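Local coordinates for protein serine--tRNA ligase (Pyrococcus horikoshii, PDB 2ZR2) that probably catalyses the ATP-dependent attachment of serine to tRNA(Ser), and also to tRNA(Sec), as a homodimeric class II aminoacyl-tRNA synthetase, at residues R184-L189 and F297-F302; K304-V309 and T402-A407; K322-A327 and E370-S375. One frame throughout, in Å; residues are numbered along the deposited sequence.

Contact 1. Residues R184-L189 and F297-F302; sequences RFYYLL and FRVHQF. With AMP (adenosine monophosphate), chain C; SO4 (sulfate ion), chain D; SO4 (sulfate ion), chain E.
Arg184 meets His300 twice: its carbonyl O accepts the backbone N-H of His300 (N to O 2.9 Å, 166° at the hydrogen), and beyond the backbone the two side chains grip one sulfate, probably from the crystallisation liquor. The Arg184 guanidinium takes this ion at its edge, NE giving to O2 at 2.8 Å and NH1 to O4 at 2.7 Å, while His300 NE2 reaches the same O2. Next along, the Phe185 ring receives His300 CB over one face, 3.8 Å from its centroid. Tyr186 has a chi1 of 53°, which swings its ring toward the 297-302 segment although CB does not point there; OH reaches Gln301 O at 2.6 Å from above the carbonyl plane, and the ring edge lies against Val299.

The 297-302 segment leads from the motif 2 loop of the class II fold into strand 301-311, and it reads the adenine: Val299 N bonds AMP N1 at 3.1 Å, and Phe302 lays a ring face on the base, CZ 3.4 Å from C4.

Further out, Arg184 also binds Glu285 O and Thr288 OG1, and His300 ND1 binds Arg283 O. A leucine in place of Arg184 would probably leave the sulfate held by the histidine with no guanidinium beside it, and Thr288 without its mate. Gln301 OE1 is held by Tyr219 N of the second subunit, with whose strand Leu188 and Leu189 extend a sheet across the dimer interface.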
loop_
_atom_site.group_PDB
_atom_site.type_symbol
_atom_site.label_atom_id
_atom_site.label_comp_id
_atom_site.label_asym_id
_atom_site.label_seq_id
_atom_site.Cartn_x
_atom_site.Cartn_y
_atom_site.Cartn_z
ATOM N N ARG A 184 -9.789 -11.766 -5.193
ATOM C CA ARG A 184 -10.121 -10.786 -4.176
ATOM C C ARG A 184 -9.411 -9.436 -4.276
ATOM O O ARG A 184 -9.368 -8.667 -3.308
ATOM C CB ARG A 184 -10.016 -11.425 -2.783
ATOM C CG ARG A 184 -11.107 -12.508 -2.625
ATOM C CD ARG A 184 -11.432 -12.938 -1.202
ATOM N NE ARG A 184 -10.334 -13.664 -0.590
ATOM C CZ ARG A 184 -10.367 -14.151 0.644
ATOM N NH1 ARG A 184 -9.311 -14.796 1.120
ATOM N NH2 ARG A 184 -11.453 -13.998 1.400
ATOM N N PHE A 185 -8.872 -9.161 -5.467
ATOM C CA PHE A 185 -8.258 -7.873 -5.810
ATOM C C PHE A 185 -9.194 -7.333 -6.901
ATOM O O PHE A 185 -9.994 -8.082 -7.437
ATOM C CB PHE A 185 -6.865 -8.033 -6.410
ATOM C CG PHE A 185 -5.776 -8.106 -5.401
ATOM C CD1 PHE A 185 -5.220 -9.324 -5.053
ATOM C CD2 PHE A 185 -5.303 -6.950 -4.796
ATOM C CE1 PHE A 185 -4.202 -9.388 -4.106
ATOM C CE2 PHE A 185 -4.286 -6.995 -3.846
ATOM C CZ PHE A 185 -3.729 -8.220 -3.499
ATOM N N TYR A 186 -9.088 -6.063 -7.260
ATOM C CA TYR A 186 -9.979 -5.527 -8.283
ATOM C C TYR A 186 -9.481 -4.214 -8.864
ATOM O O TYR A 186 -8.568 -3.597 -8.320
ATOM C CB TYR A 186 -11.324 -5.245 -7.656
ATOM C CG TYR A 186 -11.171 -4.366 -6.439
ATOM C CD1 TYR A 186 -11.016 -4.929 -5.171
ATOM C CD2 TYR A 186 -11.074 -2.972 -6.559
ATOM C CE1 TYR A 186 -10.765 -4.130 -4.050
ATOM C CE2 TYR A 186 -10.817 -2.160 -5.443
ATOM C CZ TYR A 186 -10.667 -2.754 -4.192
ATOM O OH TYR A 186 -10.429 -1.991 -3.073
ATOM N N TYR A 187 -10.096 -3.800 -9.973
ATOM C CA TYR A 187 -9.831 -2.496 -10.595
ATOM C C TYR A 187 -11.168 -1.758 -10.381
ATOM O O TYR A 187 -12.245 -2.297 -10.664
ATOM C CB TYR A 187 -9.605 -2.559 -12.122
ATOM C CG TYR A 187 -8.256 -3.022 -12.615
ATOM C CD1 TYR A 187 -8.028 -4.362 -12.923
ATOM C CD2 TYR A 187 -7.208 -2.109 -12.802
ATOM C CE1 TYR A 187 -6.790 -4.783 -13.403
ATOM C CE2 TYR A 187 -5.967 -2.519 -13.281
ATOM C CZ TYR A 187 -5.762 -3.854 -13.576
ATOM O OH TYR A 187 -4.533 -4.286 -14.019
ATOM N N LEU A 188 -11.116 -0.544 -9.865
ATOM C CA LEU A 188 -12.332 0.231 -9.704
ATOM C C LEU A 188 -12.331 1.247 -10.867
ATOM O O LEU A 188 -11.279 1.794 -11.238
ATOM C CB LEU A 188 -12.315 0.924 -8.349
ATOM C CG LEU A 188 -13.395 0.521 -7.350
ATOM C CD1 LEU A 188 -13.695 -0.962 -7.447
ATOM C CD2 LEU A 188 -12.925 0.915 -5.958
ATOM N N LEU A 189 -13.498 1.487 -11.457
ATOM C CA LEU A 189 -13.582 2.399 -12.588
ATOM C C LEU A 189 -14.613 3.524 -12.481
ATOM O O LEU A 189 -15.498 3.513 -11.611
ATOM C CB LEU A 189 -13.875 1.595 -13.845
ATOM C CG LEU A 189 -12.913 0.451 -14.119
ATOM C CD1 LEU A 189 -13.548 -0.498 -15.119
ATOM C CD2 LEU A 189 -11.582 0.993 -14.627
ATOM N N PHE A 297 -16.657 -6.538 -1.152
ATOM C CA PHE A 297 -17.072 -6.569 0.247
ATOM C C PHE A 297 -15.939 -7.046 1.144
ATOM O O PHE A 297 -15.689 -6.468 2.196
ATOM C CB PHE A 297 -18.263 -7.502 0.441
ATOM C CG PHE A 297 -18.806 -7.485 1.833
ATOM C CD1 PHE A 297 -19.457 -6.346 2.325
ATOM C CD2 PHE A 297 -18.622 -8.580 2.683
ATOM C CE1 PHE A 297 -19.918 -6.289 3.652
ATOM C CE2 PHE A 297 -19.077 -8.541 4.014
ATOM C CZ PHE A 297 -19.730 -7.385 4.500
ATOM N N ARG A 298 -15.276 -8.120 0.731
ATOM C CA ARG A 298 -14.178 -8.684 1.493
ATOM C C ARG A 298 -13.019 -8.906 0.528
ATOM O O ARG A 298 -12.897 -9.964 -0.092
ATOM C CB ARG A 298 -14.601 -10.009 2.146
ATOM C CG ARG A 298 -13.468 -10.657 2.938
ATOM C CD ARG A 298 -13.829 -12.006 3.545
ATOM N NE ARG A 298 -14.816 -11.876 4.611
ATOM C CZ ARG A 298 -16.122 -12.020 4.434
ATOM N NH1 ARG A 298 -16.607 -12.308 3.228
ATOM N NH2 ARG A 298 -16.943 -11.856 5.460
ATOM N N VAL A 299 -12.152 -7.908 0.423
ATOM C CA VAL A 299 -11.032 -7.980 -0.502
ATOM C C VAL A 299 -9.688 -7.821 0.187
ATOM O O VAL A 299 -9.615 -7.602 1.388
ATOM C CB VAL A 299 -11.171 -6.873 -1.557
ATOM C CG1 VAL A 299 -12.358 -7.146 -2.451
ATOM C CG2 VAL A 299 -11.389 -5.537 -0.854
ATOM N N HIS A 300 -8.620 -7.918 -0.591
ATOM C CA HIS A 300 -7.282 -7.761 -0.047
ATOM C C HIS A 300 -6.890 -6.306 0.234
ATOM O O HIS A 300 -6.082 -6.061 1.138
ATOM C CB HIS A 300 -6.263 -8.410 -0.975
ATOM C CG HIS A 300 -6.346 -9.899 -0.983
ATOM N ND1 HIS A 300 -6.207 -10.653 0.163
ATOM C CD2 HIS A 300 -6.565 -10.777 -1.986
ATOM C CE1 HIS A 300 -6.333 -11.930 -0.138
ATOM N NE2 HIS A 300 -6.550 -12.034 -1.434
ATOM N N GLN A 301 -7.431 -5.350 -0.535
ATOM C CA GLN A 301 -7.130 -3.941 -0.288
ATOM C C GLN A 301 -8.370 -3.052 -0.304
ATOM O O GLN A 301 -9.274 -3.239 -1.115
ATOM C CB GLN A 301 -6.108 -3.389 -1.302
ATOM C CG GLN A 301 -6.707 -2.930 -2.604
ATOM C CD GLN A 301 -5.669 -2.479 -3.610
ATOM O OE1 GLN A 301 -4.649 -3.140 -3.797
ATOM N NE2 GLN A 301 -5.936 -1.368 -4.288
ATOM N N PHE A 302 -8.407 -2.091 0.611
ATOM C CA PHE A 302 -9.507 -1.133 0.669
ATOM C C PHE A 302 -9.040 0.122 1.370
ATOM O O PHE A 302 -8.046 0.108 2.087
ATOM C CB PHE A 302 -10.737 -1.689 1.394
ATOM C CG PHE A 302 -10.454 -2.221 2.767
ATOM C CD1 PHE A 302 -9.827 -3.449 2.936
ATOM C CD2 PHE A 302 -10.827 -1.501 3.899
ATOM C CE1 PHE A 302 -9.573 -3.956 4.223
ATOM C CE2 PHE A 302 -10.578 -1.999 5.192
ATOM C CZ PHE A 302 -9.949 -3.229 5.349
HETATM P P AMP C . -11.620 -4.112 11.616
HETATM O O1P AMP C . -12.507 -3.618 12.689
HETATM O O2P AMP C . -10.300 -3.310 11.181
HETATM O O3P AMP C . -11.565 -5.677 11.183
HETATM O "O5'" AMP C . -12.463 -3.672 10.303
HETATM C "C5'" AMP C . -13.195 -2.444 10.285
HETATM C "C4'" AMP C . -13.905 -2.247 8.954
HETATM O "O4'" AMP C . -12.972 -2.330 7.858
HETATM C "C3'" AMP C . -14.933 -3.337 8.665
HETATM O "O3'" AMP C . -16.145 -3.051 9.365
HETATM C "C2'" AMP C . -15.163 -3.093 7.194
HETATM O "O2'" AMP C . -15.957 -1.919 7.004
HETATM C "C1'" AMP C . -13.727 -2.859 6.689
HETATM N N9 AMP C . -13.095 -4.148 6.279
HETATM C C8 AMP C . -12.476 -5.033 7.083
HETATM N N7 AMP C . -11.996 -6.037 6.342
HETATM C C5 AMP C . -12.315 -5.792 5.073
HETATM C C6 AMP C . -12.090 -6.462 3.873
HETATM N N6 AMP C . -11.425 -7.605 3.860
HETATM N N1 AMP C . -12.549 -5.929 2.716
HETATM C C2 AMP C . -13.216 -4.765 2.708
HETATM N N3 AMP C . -13.444 -4.106 3.849
HETATM C C4 AMP C . -13.010 -4.596 5.033
HETATM S S SO4 D . -7.386 -15.498 -1.854
HETATM O O1 SO4 D . -6.054 -15.398 -2.488
HETATM O O2 SO4 D . -8.208 -14.340 -2.254
HETATM O O3 SO4 D . -8.056 -16.737 -2.284
HETATM O O4 SO4 D . -7.232 -15.523 -0.387
HETATM S S SO4 E . -19.882 -13.779 2.923
HETATM O O1 SO4 E . -18.620 -13.783 2.160
HETATM O O2 SO4 E . -20.928 -13.119 2.113
HETATM O O3 SO4 E . -20.292 -15.160 3.246
HETATM O O4 SO4 E . -19.670 -13.041 4.180
#

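Contact 2. Residues K304-V309 and T402-A407; sequences KVEQFV and TLNSTA. With AMP (adenosine monophosphate), chain C.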
loop_
_atom_site.group_PDB
_atom_site.type_symbol
_atom_site.label_atom_id
_atom_site.label_comp_id
_atom_site.label_asym_id
_atom_site.label_seq_id
_atom_site.Cartn_x
_atom_site.Cartn_y
_atom_site.Cartn_z
ATOM N N LYS A 304 -9.740 3.250 4.015
ATOM C CA LYS A 304 -10.494 3.457 5.237
ATOM C C LYS A 304 -10.053 4.654 6.055
ATOM O O LYS A 304 -8.873 4.840 6.346
ATOM C CB LYS A 304 -10.448 2.211 6.114
ATOM C CG LYS A 304 -11.186 2.396 7.439
ATOM C CD LYS A 304 -11.423 1.077 8.185
ATOM C CE LYS A 304 -10.113 0.398 8.558
ATOM N NZ LYS A 304 -9.173 1.368 9.202
ATOM N N VAL A 305 -11.028 5.478 6.405
ATOM C CA VAL A 305 -10.802 6.648 7.231
ATOM C C VAL A 305 -11.031 6.129 8.649
ATOM O O VAL A 305 -12.114 5.630 8.956
ATOM C CB VAL A 305 -11.824 7.733 6.893
ATOM C CG1 VAL A 305 -11.686 8.896 7.846
ATOM C CG2 VAL A 305 -11.629 8.186 5.447
ATOM N N GLU A 306 -10.024 6.223 9.511
ATOM C CA GLU A 306 -10.166 5.689 10.864
ATOM C C GLU A 306 -10.091 6.706 11.995
ATOM O O GLU A 306 -9.321 7.659 11.950
ATOM C CB GLU A 306 -9.117 4.594 11.090
ATOM C CG GLU A 306 -9.188 3.915 12.433
ATOM C CD GLU A 306 -10.003 2.638 12.422
ATOM O OE1 GLU A 306 -11.030 2.586 11.712
ATOM O OE2 GLU A 306 -9.621 1.683 13.143
ATOM N N GLN A 307 -10.912 6.497 13.016
ATOM C CA GLN A 307 -10.912 7.377 14.168
ATOM C C GLN A 307 -10.021 6.727 15.204
ATOM O O GLN A 307 -10.186 5.543 15.518
ATOM C CB GLN A 307 -12.307 7.501 14.802
ATOM C CG GLN A 307 -13.453 8.045 13.958
ATOM C CD GLN A 307 -14.777 7.956 14.726
ATOM O OE1 GLN A 307 -14.953 8.609 15.749
ATOM N NE2 GLN A 307 -15.695 7.132 14.242
ATOM N N PHE A 308 -9.065 7.471 15.736
ATOM C CA PHE A 308 -8.255 6.894 16.789
ATOM C C PHE A 308 -8.241 7.884 17.936
ATOM O O PHE A 308 -8.169 9.094 17.727
ATOM C CB PHE A 308 -6.853 6.588 16.308
ATOM C CG PHE A 308 -6.072 5.729 17.258
ATOM C CD1 PHE A 308 -5.451 6.288 18.376
ATOM C CD2 PHE A 308 -5.916 4.368 17.010
ATOM C CE1 PHE A 308 -4.683 5.504 19.225
ATOM C CE2 PHE A 308 -5.154 3.573 17.849
ATOM C CZ PHE A 308 -4.529 4.143 18.964
ATOM N N VAL A 309 -8.324 7.353 19.151
ATOM C CA VAL A 309 -8.378 8.162 20.358
ATOM C C VAL A 309 -7.488 7.698 21.506
ATOM O O VAL A 309 -7.476 6.508 21.882
ATOM C CB VAL A 309 -9.832 8.224 20.887
ATOM C CG1 VAL A 309 -9.874 8.876 22.239
ATOM C CG2 VAL A 309 -10.708 8.992 19.910
ATOM N N THR A 402 -6.747 3.510 24.717
ATOM C CA THR A 402 -6.801 3.762 23.288
ATOM C C THR A 402 -8.128 3.282 22.745
ATOM O O THR A 402 -8.694 2.305 23.234
ATOM C CB THR A 402 -5.647 3.049 22.544
ATOM O OG1 THR A 402 -5.638 1.660 22.883
ATOM C CG2 THR A 402 -4.321 3.653 22.928
ATOM N N LEU A 403 -8.644 3.995 21.753
ATOM C CA LEU A 403 -9.899 3.608 21.128
ATOM C C LEU A 403 -9.792 3.820 19.637
ATOM O O LEU A 403 -9.047 4.691 19.176
ATOM C CB LEU A 403 -11.070 4.422 21.673
ATOM C CG LEU A 403 -11.430 4.155 23.135
ATOM C CD1 LEU A 403 -10.482 4.925 24.028
ATOM C CD2 LEU A 403 -12.862 4.579 23.399
ATOM N N ASN A 404 -10.520 3.012 18.874
ATOM C CA ASN A 404 -10.504 3.143 17.424
ATOM C C ASN A 404 -11.883 2.824 16.894
ATOM O O ASN A 404 -12.655 2.084 17.501
ATOM C CB ASN A 404 -9.469 2.197 16.803
ATOM C CG ASN A 404 -9.869 0.742 16.921
ATOM O OD1 ASN A 404 -10.841 0.312 16.303
ATOM N ND2 ASN A 404 -9.127 -0.024 17.713
ATOM N N SER A 405 -12.196 3.398 15.751
ATOM C CA SER A 405 -13.475 3.162 15.139
ATOM C C SER A 405 -13.445 3.580 13.698
ATOM O O SER A 405 -12.861 4.595 13.326
ATOM C CB SER A 405 -14.565 3.937 15.862
ATOM O OG SER A 405 -15.771 3.908 15.119
ATOM N N THR A 406 -14.080 2.776 12.875
ATOM C CA THR A 406 -14.150 3.074 11.468
ATOM C C THR A 406 -14.893 4.387 11.375
ATOM O O THR A 406 -15.647 4.729 12.276
ATOM C CB THR A 406 -14.983 2.000 10.750
ATOM O OG1 THR A 406 -14.488 0.710 11.105
ATOM C CG2 THR A 406 -14.921 2.170 9.243
ATOM N N ALA A 407 -14.638 5.144 10.318
ATOM C CA ALA A 407 -15.396 6.366 10.058
ATOM C C ALA A 407 -16.108 5.853 8.808
ATOM O O ALA A 407 -17.328 5.717 8.768
ATOM C CB ALA A 407 -14.485 7.528 9.720
HETATM P P AMP C . -11.620 -4.112 11.616
HETATM O O1P AMP C . -12.507 -3.618 12.689
HETATM O O2P AMP C . -10.300 -3.310 11.181
HETATM O O3P AMP C . -11.565 -5.677 11.183
HETATM O "O5'" AMP C . -12.463 -3.672 10.303
HETATM C "C5'" AMP C . -13.195 -2.444 10.285
HETATM C "C4'" AMP C . -13.905 -2.247 8.954
HETATM O "O4'" AMP C . -12.972 -2.330 7.858
HETATM C "C3'" AMP C . -14.933 -3.337 8.665
HETATM O "O3'" AMP C . -16.145 -3.051 9.365
HETATM C "C2'" AMP C . -15.163 -3.093 7.194
HETATM O "O2'" AMP C . -15.957 -1.919 7.004
HETATM C "C1'" AMP C . -13.727 -2.859 6.689
HETATM N N9 AMP C . -13.095 -4.148 6.279
HETATM C C8 AMP C . -12.476 -5.033 7.083
HETATM N N7 AMP C . -11.996 -6.037 6.342
HETATM C C5 AMP C . -12.315 -5.792 5.073
HETATM C C6 AMP C . -12.090 -6.462 3.873
HETATM N N6 AMP C . -11.425 -7.605 3.860
HETATM N N1 AMP C . -12.549 -5.929 2.716
HETATM C C2 AMP C . -13.216 -4.765 2.708
HETATM N N3 AMP C . -13.444 -4.106 3.849
HETATM C C4 AMP C . -13.010 -4.596 5.033
#
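Glu306 and Asn404 turn their flat ends to the same side of an antiparallel strand pair, with carboxylate and amide planes only 7° apart. OE2 of the glutamate lies 3.7 Å from OD1 of the asparagine, a distance of contact and not of a bond. Glu306 leaves the strand with CG anti to the backbone N and then bends at chi2 (95°), which brings the carboxylate back over the neighbouring strand at Ser405 and Thr406. Lys304 NZ forms a salt bridge with its OE1 at 3.4 Å, the hydrogen bond within it a weak one, and the lysine end is hydrogen-bonded to Thr252 OG1 as well. Lys304 crosses Thr406 at about a right angle, CD on CG2, while Thr406 OG1 approaches AMP C5' at 3.5 Å and is itself bonded to Ser373 N.

Phe308, on this same face, receives Leu403 O over one side of its ring, and its CZ rests on Thr402 CB at 3.9 Å.

Strands 301-311 and 398-406 are neighbours in the antiparallel core of the class II catalytic domain. Their backbones join through hydrogen-bonded pairs at Gln307 with Ser405 (Gln307 N to Ser405 O 2.7 Å) and Val309 with Leu403. Glu306 and Thr406 are predicted serine-binding residues, paired across a non-hydrogen-bonded position.

On the opposite face, Gln307 stands out from the sheet beside the Ser405 side chain and gives NE2 to Thr406 O (3.1 Å), approaching from 40° out of the carbonyl plane. Ser405 OG donates to that same oxygen, so two side chains hold it. NE2 also bonds Ile323 O, and OE1 accepts from Asn326 ND2, both of helix 316-333. Val309 and Leu403 meet at their CB atoms, and Val305 CG1 touches Ala407 CB where the chain turns a corner.

Contact 3. Residues K322-A327 and E370-S375; sequences KIIRNA and EVVSAS. With AMP (adenosine monophosphate), chain C.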
loop_
_atom_site.group_PDB
_atom_site.type_symbol
_atom_site.label_atom_id
_atom_site.label_comp_id
_atom_site.label_asym_id
_atom_site.label_seq_id
_atom_site.Cartn_x
_atom_site.Cartn_y
_atom_site.Cartn_z
ATOM N N LYS A 322 -18.778 8.020 21.980
ATOM C CA LYS A 322 -18.808 9.138 21.037
ATOM C C LYS A 322 -18.397 8.737 19.631
ATOM O O LYS A 322 -19.072 9.104 18.658
ATOM C CB LYS A 322 -17.908 10.287 21.487
ATOM C CG LYS A 322 -18.418 11.102 22.651
ATOM C CD LYS A 322 -17.432 12.215 22.973
ATOM C CE LYS A 322 -17.686 12.810 24.346
ATOM N NZ LYS A 322 -16.602 13.753 24.769
ATOM N N ILE A 323 -17.297 7.992 19.518
ATOM C CA ILE A 323 -16.826 7.582 18.202
ATOM C C ILE A 323 -17.846 6.721 17.463
ATOM O O ILE A 323 -18.104 6.959 16.271
ATOM C CB ILE A 323 -15.441 6.855 18.256
ATOM C CG1 ILE A 323 -15.510 5.628 19.153
ATOM C CG2 ILE A 323 -14.369 7.804 18.742
ATOM C CD1 ILE A 323 -14.165 4.917 19.278
ATOM N N ILE A 324 -18.438 5.737 18.137
ATOM C CA ILE A 324 -19.444 4.910 17.451
ATOM C C ILE A 324 -20.581 5.777 16.865
ATOM O O ILE A 324 -21.086 5.501 15.775
ATOM C CB ILE A 324 -20.059 3.838 18.386
ATOM C CG1 ILE A 324 -20.996 2.926 17.589
ATOM C CG2 ILE A 324 -20.827 4.500 19.514
ATOM C CD1 ILE A 324 -20.315 2.122 16.507
ATOM N N ARG A 325 -20.957 6.833 17.584
ATOM C CA ARG A 325 -22.002 7.734 17.141
ATOM C C ARG A 325 -21.480 8.599 16.006
ATOM O O ARG A 325 -22.248 9.050 15.150
ATOM C CB ARG A 325 -22.454 8.638 18.290
ATOM C CG ARG A 325 -22.912 7.912 19.546
ATOM C CD ARG A 325 -24.410 7.629 19.569
ATOM N NE ARG A 325 -24.797 6.890 20.778
ATOM C CZ ARG A 325 -26.049 6.555 21.092
ATOM N NH1 ARG A 325 -27.064 6.889 20.294
ATOM N NH2 ARG A 325 -26.288 5.876 22.206
ATOM N N ASN A 326 -20.181 8.865 16.006
ATOM C CA ASN A 326 -19.614 9.680 14.935
ATOM C C ASN A 326 -19.773 8.915 13.644
ATOM O O ASN A 326 -20.077 9.498 12.609
ATOM C CB ASN A 326 -18.130 9.953 15.161
ATOM C CG ASN A 326 -17.885 10.849 16.342
ATOM O OD1 ASN A 326 -18.532 11.881 16.490
ATOM N ND2 ASN A 326 -16.937 10.465 17.190
ATOM N N ALA A 327 -19.573 7.600 13.725
ATOM C CA ALA A 327 -19.696 6.726 12.568
ATOM C C ALA A 327 -21.162 6.619 12.170
ATOM O O ALA A 327 -21.495 6.634 10.983
ATOM C CB ALA A 327 -19.127 5.356 12.892
ATOM N N GLU A 370 -21.613 -6.028 8.514
ATOM C CA GLU A 370 -20.752 -5.069 9.193
ATOM C C GLU A 370 -20.231 -4.045 8.222
ATOM O O GLU A 370 -19.809 -4.364 7.113
ATOM C CB GLU A 370 -19.557 -5.746 9.852
ATOM C CG GLU A 370 -18.574 -4.753 10.444
ATOM C CD GLU A 370 -17.297 -5.400 10.917
ATOM O OE1 GLU A 370 -16.325 -4.661 11.201
ATOM O OE2 GLU A 370 -17.266 -6.648 11.006
ATOM N N VAL A 371 -20.240 -2.800 8.666
ATOM C CA VAL A 371 -19.768 -1.728 7.839
ATOM C C VAL A 371 -18.788 -0.853 8.663
ATOM O O VAL A 371 -17.954 -0.155 8.102
ATOM C CB VAL A 371 -20.993 -0.985 7.286
ATOM C CG1 VAL A 371 -21.351 0.199 8.163
ATOM C CG2 VAL A 371 -20.761 -0.633 5.837
ATOM N N VAL A 372 -18.889 -0.887 9.992
ATOM C CA VAL A 372 -17.935 -0.158 10.842
ATOM C C VAL A 372 -17.794 -0.839 12.190
ATOM O O VAL A 372 -18.673 -1.578 12.625
ATOM C CB VAL A 372 -18.285 1.364 11.110
ATOM C CG1 VAL A 372 -19.231 1.892 10.082
ATOM C CG2 VAL A 372 -18.800 1.559 12.511
ATOM N N SER A 373 -16.676 -0.586 12.855
ATOM C CA SER A 373 -16.452 -1.179 14.161
ATOM C C SER A 373 -15.708 -0.228 15.113
ATOM O O SER A 373 -14.676 0.351 14.755
ATOM C CB SER A 373 -15.692 -2.487 13.996
ATOM O OG SER A 373 -15.631 -3.166 15.231
ATOM N N ALA A 374 -16.261 -0.058 16.317
ATOM C CA ALA A 374 -15.688 0.810 17.350
ATOM C C ALA A 374 -15.290 -0.020 18.569
ATOM O O ALA A 374 -16.116 -0.713 19.155
ATOM C CB ALA A 374 -16.700 1.874 17.759
ATOM N N SER A 375 -14.026 0.064 18.966
ATOM C CA SER A 375 -13.562 -0.710 20.106
ATOM C C SER A 375 -12.866 0.139 21.157
ATOM O O SER A 375 -12.168 1.100 20.836
ATOM C CB SER A 375 -12.579 -1.795 19.642
ATOM O OG SER A 375 -13.004 -2.407 18.435
HETATM P P AMP C . -11.620 -4.112 11.616
HETATM O O1P AMP C . -12.507 -3.618 12.689
HETATM O O2P AMP C . -10.300 -3.310 11.181
HETATM O O3P AMP C . -11.565 -5.677 11.183
HETATM O "O5'" AMP C . -12.463 -3.672 10.303
HETATM C "C5'" AMP C . -13.195 -2.444 10.285
HETATM C "C4'" AMP C . -13.905 -2.247 8.954
HETATM O "O4'" AMP C . -12.972 -2.330 7.858
HETATM C "C3'" AMP C . -14.933 -3.337 8.665
HETATM O "O3'" AMP C . -16.145 -3.051 9.365
HETATM C "C2'" AMP C . -15.163 -3.093 7.194
HETATM O "O2'" AMP C . -15.957 -1.919 7.004
HETATM C "C1'" AMP C . -13.727 -2.859 6.689
HETATM N N9 AMP C . -13.095 -4.148 6.279
HETATM C C8 AMP C . -12.476 -5.033 7.083
HETATM N N7 AMP C . -11.996 -6.037 6.342
HETATM C C5 AMP C . -12.315 -5.792 5.073
HETATM C C6 AMP C . -12.090 -6.462 3.873
HETATM N N6 AMP C . -11.425 -7.605 3.860
HETATM N N1 AMP C . -12.549 -5.929 2.716
HETATM C C2 AMP C . -13.216 -4.765 2.708
HETATM N N3 AMP C . -13.444 -4.106 3.849
HETATM C C4 AMP C . -13.010 -4.596 5.033
#
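Ile324 and Ala374 make the central apolar touch between helix 316-333 and strand 367-378, CD1 of the isoleucine lying 3.8 Å from the alanine CB. Ile324 reaches it with CG1 anti to the backbone N (chi1 -175°), then folds at chi2 so that the end of the chain comes nearer the strand than its root, and CD1 also approaches Val372 CG2 at 4.3 Å. Ala327 lies one helical turn after Ile323 and directs its CB toward the strand, 3.8 Å from Val372 CG2; Ile323 borders Ala374 more loosely through CG1. The four contacts are purely apolar, and no hydrogen bond joins the two segments. They run nearly antiparallel, at 168°, with axes 8.2 Å apart, and at the small Ala374 the backbones come close, its CA 5.6 Å from that of Ile324.

Polar bonds serve the other side of the strand, where AMP lies. Glu370, with an extended chain, sets OE1 at the ribose O3', which donates to it; the modelled separation is too short to be taken literally. Val371 O accepts a weak bond from the ribose O2' at 2.9 Å, and Ser373 CB comes to 3.6 Å from phosphate O1P. Ser373 OG is held by Asp357 OD1. Toward the helix, Ala374 O is bonded by the side chain of His320, which lies earlier in helix 316-333.

Backbone bonds tie the strand into the sheet. Val371 and Val372 both face Ile358 of strand 354-362, a classic beta bulge; within it Val371 O turns to the ribose while Val372 turns its side chain to the helix.

The arrangement is that of the class II synthetase core, an antiparallel sheet with helix 316-333 packed on one face and the nucleotide on the other, here at the predicted ATP-binding residues Glu370 to Ser373.

How the contacts relate
Contacts 2 and 3 lie close, their centres 8 Å apart, whereas the centre of contact 1 lies about 21 Å from that of contact 2 and 22 Å from that of contact 3. Along the chain contact 1 closes before the other two open, and contact 3 is nested inside the loop that contact 2 closes. Strand 301-311 runs from contact 1 into contact 2; strands 398-406 and 367-378, neighbours in the sheet, join contact 2 to contact 3 through Asn404 and Ser375. Helix 316-333 packs on that sheet. All three reach AMP: contact 1 at the base, contact 2 beside the ribose at C5' and O4', contact 3 at the ribose hydroxyls and near the phosphate; contact 1 also extends to the dimer interface.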